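Local coordinates for putative uncharacterized protein (PDB 3M3I) that is of unknown function but belongs to the cupin superfamily, folding into a beta-rich domain that assembles as a dimer, at residues G137-E141 with R142-L146; Q201-A204 with V205-M209. One frame throughout, in Å; residues are numbered along the deposited sequence.

Contact 1. Residues G137-E141 with R142-L146; sequences GARVE and RGELL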
ATOM      1  N   GLY A 137       8.102  -6.917   6.600  1.00 61.05           N
ATOM      2  CA  GLY A 137       8.765  -8.010   5.857  1.00 62.81           C
ATOM      3  C   GLY A 137       7.819  -9.140   5.494  1.00 62.49           C
ATOM      4  O   GLY A 137       6.622  -9.060   5.787  1.00 60.89           O
ATOM      5  N   ALA A 138       8.360 -10.184   4.864  1.00 64.74           N
ATOM      6  CA  ALA A 138       7.558 -11.291   4.321  1.00 65.45           C
ATOM      7  C   ALA A 138       7.707 -12.623   5.071  1.00 66.66           C
ATOM      8  O   ALA A 138       7.056 -13.608   4.718  1.00 67.77           O
ATOM      9  CB  ALA A 138       7.889 -11.495   2.836  1.00 68.13           C
ATOM     10  N   ARG A 139       8.587 -12.680   6.068  1.00 67.01           N
ATOM     11  CA  ARG A 139       8.641 -13.838   6.935  1.00 68.08           C
ATOM     12  C   ARG A 139       7.804 -13.523   8.147  1.00 65.57           C
ATOM     13  O   ARG A 139       8.311 -13.159   9.217  1.00 65.22           O
ATOM     14  CB  ARG A 139      10.069 -14.185   7.332  1.00 70.78           C
ATOM     15  CG  ARG A 139      10.920 -14.696   6.184  1.00 74.69           C
ATOM     16  CD  ARG A 139      12.347 -14.222   6.374  1.00 77.02           C
ATOM     17  NE  ARG A 139      13.321 -14.896   5.519  1.00 82.21           N
ATOM     18  CZ  ARG A 139      14.611 -14.577   5.480  1.00 85.64           C
ATOM     19  NH1 ARG A 139      15.084 -13.589   6.244  1.00 84.20           N
ATOM     20  NH2 ARG A 139      15.431 -15.232   4.675  1.00 91.21           N
ATOM     21  N   VAL A 140       6.501 -13.682   7.963  1.00 64.52           N
ATOM     22  CA  VAL A 140       5.521 -13.428   9.022  1.00 63.06           C
ATOM     23  C   VAL A 140       5.615 -14.434  10.158  1.00 64.31           C
ATOM     24  O   VAL A 140       5.152 -14.155  11.265  1.00 63.77           O
ATOM     25  CB  VAL A 140       4.101 -13.445   8.478  1.00 62.69           C
ATOM     26  CG1 VAL A 140       3.931 -12.291   7.451  1.00 61.54           C
ATOM     27  CG2 VAL A 140       3.778 -14.822   7.894  1.00 64.86           C
ATOM     28  N   GLU A 141       6.229 -15.580   9.881  1.00 66.55           N
ATOM     29  CA  GLU A 141       6.469 -16.595  10.889  1.00 68.32           C
ATOM     30  C   GLU A 141       7.608 -16.218  11.835  1.00 68.58           C
ATOM     31  O   GLU A 141       7.817 -16.884  12.839  1.00 70.02           O
ATOM     32  CB  GLU A 141       6.661 -17.983  10.235  1.00 71.43           C
ATOM     33  CG  GLU A 141       7.908 -18.186   9.360  1.00 73.72           C
ATOM     34  CD  GLU A 141       7.871 -17.507   7.980  1.00 73.17           C
ATOM     35  OE1 GLU A 141       8.705 -17.880   7.139  1.00 76.13           O
ATOM     36  OE2 GLU A 141       7.062 -16.584   7.737  1.00 70.37           O
ATOM     37  N   ARG A 142       8.332 -15.146  11.499  1.00 67.64           N
ATOM     38  CA  ARG A 142       9.344 -14.505  12.359  1.00 68.04           C
ATOM     39  C   ARG A 142       8.888 -13.135  12.893  1.00 65.86           C
ATOM     40  O   ARG A 142       9.705 -12.327  13.303  1.00 66.29           O
ATOM     41  CB  ARG A 142      10.619 -14.278  11.567  1.00 69.79           C
ATOM     42  CG  ARG A 142      11.329 -15.512  11.141  1.00 73.21           C
ATOM     43  CD  ARG A 142      12.543 -15.116  10.345  1.00 75.60           C
ATOM     44  NE  ARG A 142      13.420 -16.243  10.075  1.00 80.13           N
ATOM     45  CZ  ARG A 142      14.517 -16.177   9.336  1.00 83.78           C
ATOM     46  NH1 ARG A 142      14.871 -15.024   8.776  1.00 83.13           N
ATOM     47  NH2 ARG A 142      15.267 -17.265   9.156  1.00 88.73           N
ATOM     48  N   GLY A 143       7.592 -12.861  12.872  1.00 64.22           N
ATOM     49  CA  GLY A 143       7.083 -11.620  13.415  1.00 63.09           C
ATOM     50  C   GLY A 143       7.154 -10.430  12.477  1.00 61.86           C
ATOM     51  O   GLY A 143       6.828  -9.317  12.880  1.00 61.46           O
ATOM     52  N   GLU A 144       7.555 -10.650  11.227  1.00 61.81           N
ATOM     53  CA  GLU A 144       7.573  -9.580  10.247  1.00 61.00           C
ATOM     54  C   GLU A 144       6.148  -9.335   9.783  1.00 59.73           C
ATOM     55  O   GLU A 144       5.333 -10.227   9.858  1.00 59.85           O
ATOM     56  CB  GLU A 144       8.491  -9.915   9.064  1.00 62.23           C
ATOM     57  CG  GLU A 144       9.944 -10.185   9.478  1.00 64.48           C
ATOM     58  CD  GLU A 144      10.808 -10.670   8.334  1.00 66.86           C
ATOM     59  OE1 GLU A 144      10.315 -10.684   7.183  1.00 66.62           O
ATOM     60  OE2 GLU A 144      11.976 -11.053   8.590  1.00 69.59           O
ATOM     61  N   LEU A 145       5.865  -8.114   9.321  1.00 59.07           N
ATOM     62  CA  LEU A 145       4.527  -7.711   8.906  1.00 58.49           C
ATOM     63  C   LEU A 145       4.540  -7.174   7.481  1.00 58.29           C
ATOM     64  O   LEU A 145       5.212  -6.189   7.209  1.00 58.44           O
ATOM     65  CB  LEU A 145       4.008  -6.644   9.859  1.00 58.78           C
ATOM     66  CG  LEU A 145       3.838  -7.055  11.330  1.00 59.67           C
ATOM     67  CD1 LEU A 145       3.503  -5.857  12.237  1.00 60.96           C
ATOM     68  CD2 LEU A 145       2.800  -8.142  11.481  1.00 60.08           C
ATOM     69  N   LEU A 146       3.807  -7.802   6.568  1.00 58.45           N
ATOM     70  CA  LEU A 146       3.769  -7.371   5.176  1.00 58.77           C
ATOM     71  C   LEU A 146       3.261  -5.952   5.010  1.00 58.53           C
ATOM     72  O   LEU A 146       3.601  -5.272   4.050  1.00 58.95           O
ATOM     73  CB  LEU A 146       2.882  -8.285   4.346  1.00 59.56           C
ATOM     74  CG  LEU A 146       3.358  -9.686   3.978  1.00 60.87           C
ATOM     75  CD1 LEU A 146       2.179 -10.433   3.420  1.00 62.01           C
ATOM     76  CD2 LEU A 146       4.532  -9.672   2.978  1.00 62.25           C
TER

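Contact 2. Residues Q201-A204 with V205-M209; sequences QHEA and VIKQM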
ATOM      1  N   GLN A 201      14.442   9.776  27.661  1.00 74.09           N
ATOM      2  CA  GLN A 201      14.173   8.347  27.872  1.00 74.53           C
ATOM      3  C   GLN A 201      14.462   7.481  26.624  1.00 72.91           C
ATOM      4  O   GLN A 201      14.677   6.281  26.758  1.00 73.45           O
ATOM      5  CB  GLN A 201      12.731   8.106  28.354  1.00 75.16           C
ATOM      6  CG  GLN A 201      11.614   8.432  27.338  1.00 73.44           C
ATOM      7  CD  GLN A 201      11.198   9.895  27.373  1.00 73.28           C
ATOM      8  OE1 GLN A 201      11.945  10.738  27.868  1.00 74.04           O
ATOM      9  NE2 GLN A 201      10.009  10.205  26.850  1.00 72.46           N
ATOM     10  N   HIS A 202      14.478   8.088  25.430  1.00 71.16           N
ATOM     11  CA  HIS A 202      14.730   7.350  24.190  1.00 69.81           C
ATOM     12  C   HIS A 202      16.132   7.581  23.622  1.00 69.54           C
ATOM     13  O   HIS A 202      16.324   7.469  22.415  1.00 68.35           O
ATOM     14  CB  HIS A 202      13.684   7.724  23.131  1.00 68.24           C
ATOM     15  CG  HIS A 202      12.272   7.476  23.556  1.00 68.52           C
ATOM     16  ND1 HIS A 202      11.825   6.239  23.969  1.00 69.31           N
ATOM     17  CD2 HIS A 202      11.205   8.305  23.623  1.00 68.31           C
ATOM     18  CE1 HIS A 202      10.545   6.320  24.285  1.00 69.60           C
ATOM     19  NE2 HIS A 202      10.143   7.564  24.080  1.00 68.99           N
ATOM     20  N   GLU A 203      17.110   7.878  24.477  1.00 70.83           N
ATOM     21  CA  GLU A 203      18.442   8.268  24.008  1.00 70.82           C
ATOM     22  C   GLU A 203      19.013   7.348  22.933  1.00 70.13           C
ATOM     23  O   GLU A 203      19.539   7.821  21.933  1.00 69.38           O
ATOM     24  CB  GLU A 203      19.442   8.410  25.165  1.00 72.63           C
ATOM     25  CG  GLU A 203      20.873   8.834  24.707  1.00 72.85           C
ATOM     26  CD  GLU A 203      21.783   9.354  25.842  1.00 74.71           C
ATOM     27  OE1 GLU A 203      21.348   9.393  27.009  1.00 75.91           O
ATOM     28  OE2 GLU A 203      22.951   9.735  25.572  1.00 75.16           O
ATOM     29  N   ALA A 204      18.904   6.037  23.141  1.00 70.60           N
ATOM     30  CA  ALA A 204      19.479   5.051  22.220  1.00 70.31           C
ATOM     31  C   ALA A 204      18.904   5.157  20.799  1.00 68.72           C
ATOM     32  O   ALA A 204      19.660   5.223  19.829  1.00 68.40           O
ATOM     33  CB  ALA A 204      19.297   3.655  22.767  1.00 71.27           C
ATOM     34  N   VAL A 205      17.581   5.170  20.670  1.00 67.93           N
ATOM     35  CA  VAL A 205      16.953   5.348  19.352  1.00 66.54           C
ATOM     36  C   VAL A 205      17.279   6.744  18.806  1.00 65.91           C
ATOM     37  O   VAL A 205      17.519   6.903  17.608  1.00 65.27           O
ATOM     38  CB  VAL A 205      15.407   5.110  19.378  1.00 65.98           C
ATOM     39  CG1 VAL A 205      14.746   5.909  20.473  1.00 66.36           C
ATOM     40  CG2 VAL A 205      14.768   5.471  18.030  1.00 64.66           C
ATOM     41  N   ILE A 206      17.329   7.746  19.685  1.00 66.34           N
ATOM     42  CA  ILE A 206      17.618   9.109  19.242  1.00 65.97           C
ATOM     43  C   ILE A 206      19.021   9.189  18.617  1.00 66.37           C
ATOM     44  O   ILE A 206      19.156   9.629  17.476  1.00 65.78           O
ATOM     45  CB  ILE A 206      17.462  10.138  20.368  1.00 66.67           C
ATOM     46  CG1 ILE A 206      15.985  10.307  20.729  1.00 66.28           C
ATOM     47  CG2 ILE A 206      18.035  11.498  19.948  1.00 66.66           C
ATOM     48  CD1 ILE A 206      15.769  11.027  22.053  1.00 67.41           C
ATOM     49  N   LYS A 207      20.038   8.745  19.350  1.00 67.54           N
ATOM     50  CA  LYS A 207      21.412   8.753  18.843  1.00 68.20           C
ATOM     51  C   LYS A 207      21.653   7.804  17.663  1.00 67.87           C
ATOM     52  O   LYS A 207      22.560   8.021  16.885  1.00 68.24           O
ATOM     53  CB  LYS A 207      22.415   8.470  19.975  1.00 69.72           C
ATOM     54  CG  LYS A 207      22.672   9.709  20.853  1.00 70.45           C
ATOM     55  CD  LYS A 207      23.616   9.429  21.994  1.00 72.12           C
ATOM     56  CE  LYS A 207      23.956  10.724  22.738  1.00 73.04           C
ATOM     57  NZ  LYS A 207      25.158  10.589  23.629  1.00 74.88           N
ATOM     58  N   GLN A 208      20.839   6.759  17.540  1.00 67.40           N
ATOM     59  CA  GLN A 208      20.916   5.817  16.423  1.00 67.21           C
ATOM     60  C   GLN A 208      20.219   6.382  15.196  1.00 66.12           C
ATOM     61  O   GLN A 208      20.763   6.306  14.107  1.00 66.30           O
ATOM     62  CB  GLN A 208      20.283   4.471  16.808  1.00 67.35           C
ATOM     63  CG  GLN A 208      20.221   3.400  15.675  1.00 67.31           C
ATOM     64  CD  GLN A 208      19.565   2.095  16.132  1.00 67.65           C
ATOM     65  OE1 GLN A 208      19.595   1.747  17.323  1.00 68.38           O
ATOM     66  NE2 GLN A 208      18.964   1.369  15.191  1.00 67.33           N
ATOM     67  N   MET A 209      19.031   6.968  15.369  1.00 65.19           N
ATOM     68  CA  MET A 209      18.162   7.320  14.219  1.00 64.20           C
ATOM     69  C   MET A 209      17.973   8.797  13.893  1.00 63.76           C
ATOM     70  O   MET A 209      17.379   9.100  12.867  1.00 63.15           O
ATOM     71  CB  MET A 209      16.779   6.682  14.388  1.00 63.55           C
ATOM     72  CG  MET A 209      16.790   5.152  14.446  1.00 64.04           C
ATOM     73  SD  MET A 209      17.495   4.382  12.970  1.00 64.42           S
ATOM     74  CE  MET A 209      16.444   5.047  11.674  1.00 63.40           C
TER

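Contact 1. Residues G137-E141 with R142-L146
Around residues 139-144 the chain makes a tight turn in which the carbonyl O of Arg139 takes Arg142 N at 3.0 Å and, more weakly, Glu144 N, while Gly143 N reaches Val140 O; nearer the ends of the segment Gly137 N donates to Leu145 O. Glu144 fills the interior. With CG anti to its own carbonyl carbon (chi1 -59°) and an extended chain beyond, its carboxylate turns back over the incoming backbone, where OE1 accepts Arg139 N at 2.9 Å from well above the carboxylate plane. This buried residue is thereby tied to the start of the turn. Farther out, Arg139 and Arg142 run side by side in the same direction, their guanidinium planes 57° apart. The NH1 of Arg142 lies over one face of the Arg139 guanidinium, a close approach of two like charges that is not a hydrogen bond; Arg139 NH1 has a weak hydrogen bond to Ala165 O. Ala138 CB packs on Leu146 CD2 at 3.8 Å, and Val140 packs on Trp24 of the second subunit. The weak Glu144-to-Arg139 bond and the Gly143-to-Val140 bond, with Gly143 at positive phi (83°), form a Schellman motif closing the short 3-10 turn that links strands 130-136 and 147-150.

Contact 2. Residues Q201-A204 with V205-M209
Glu203, at the start of helix 203-209, and Lys207, one turn on, extend side by side in the same direction. From CD outward the lysine runs beside the glutamate side chain. Its CB lies 3.5 Å from Glu203 O, the same carbonyl that accepts Lys207 N in an almost straight bond of 2.8 Å, and CG still skirts that oxygen. CD then leaves the backbone to pack against Glu203 CG at 3.9 Å, methylene on methylene. CE comes beside the carboxylate, and NZ ends 3.1 Å from Glu203 OE2 in a salt bridge whose hydrogen bond is weak. Glu203 meets it because its CG is anti to the backbone N (chi1 -180°) and the rest of its chain is extended. Around the helix from this pair, His202 occupies the N-cap position and its carbonyl O receives Ile206 N at 2.9 Å. Val205 CG1 crowds in beside that same oxygen and touches His202 CB at 3.4 Å, while Ile206 CG1 and CD1 also lie close to it. The imidazole itself is directed away from the turn, with NE2 hydrogen-bonded to Tyr128 O. Helix 203-209 packs on helix 192-198 through Ile206 and Lys207 (on Gln192) and Glu203 (on Met196), whereas His202 and Val205 pack on Tyr131 of strand 130-136 and Gln208 and Met209 on His95 of strand 92-98.

In the fold
Contact 1 precedes contact 2 along the chain, and the two do not touch: their centres are 25 Å apart and their nearest atoms about 15 Å. Strand 130-136 connects them spatially. Residues 137-146 leave its end and lead to strand 147-150 in the other sheet, whereas the helix of residues 201-209 packs against its Tyr131, near its start, and against the adjacent strand 92-98. Both lie away from the middle of the chain, the centre of contact 1 about 17 Å and that of contact 2 about 16 Å from the chain's centre. Their surroundings differ: contact 1 reaches the second subunit and so takes part in the dimer interface, while contact 2 packs within its own chain as the last helix of the modelled chain.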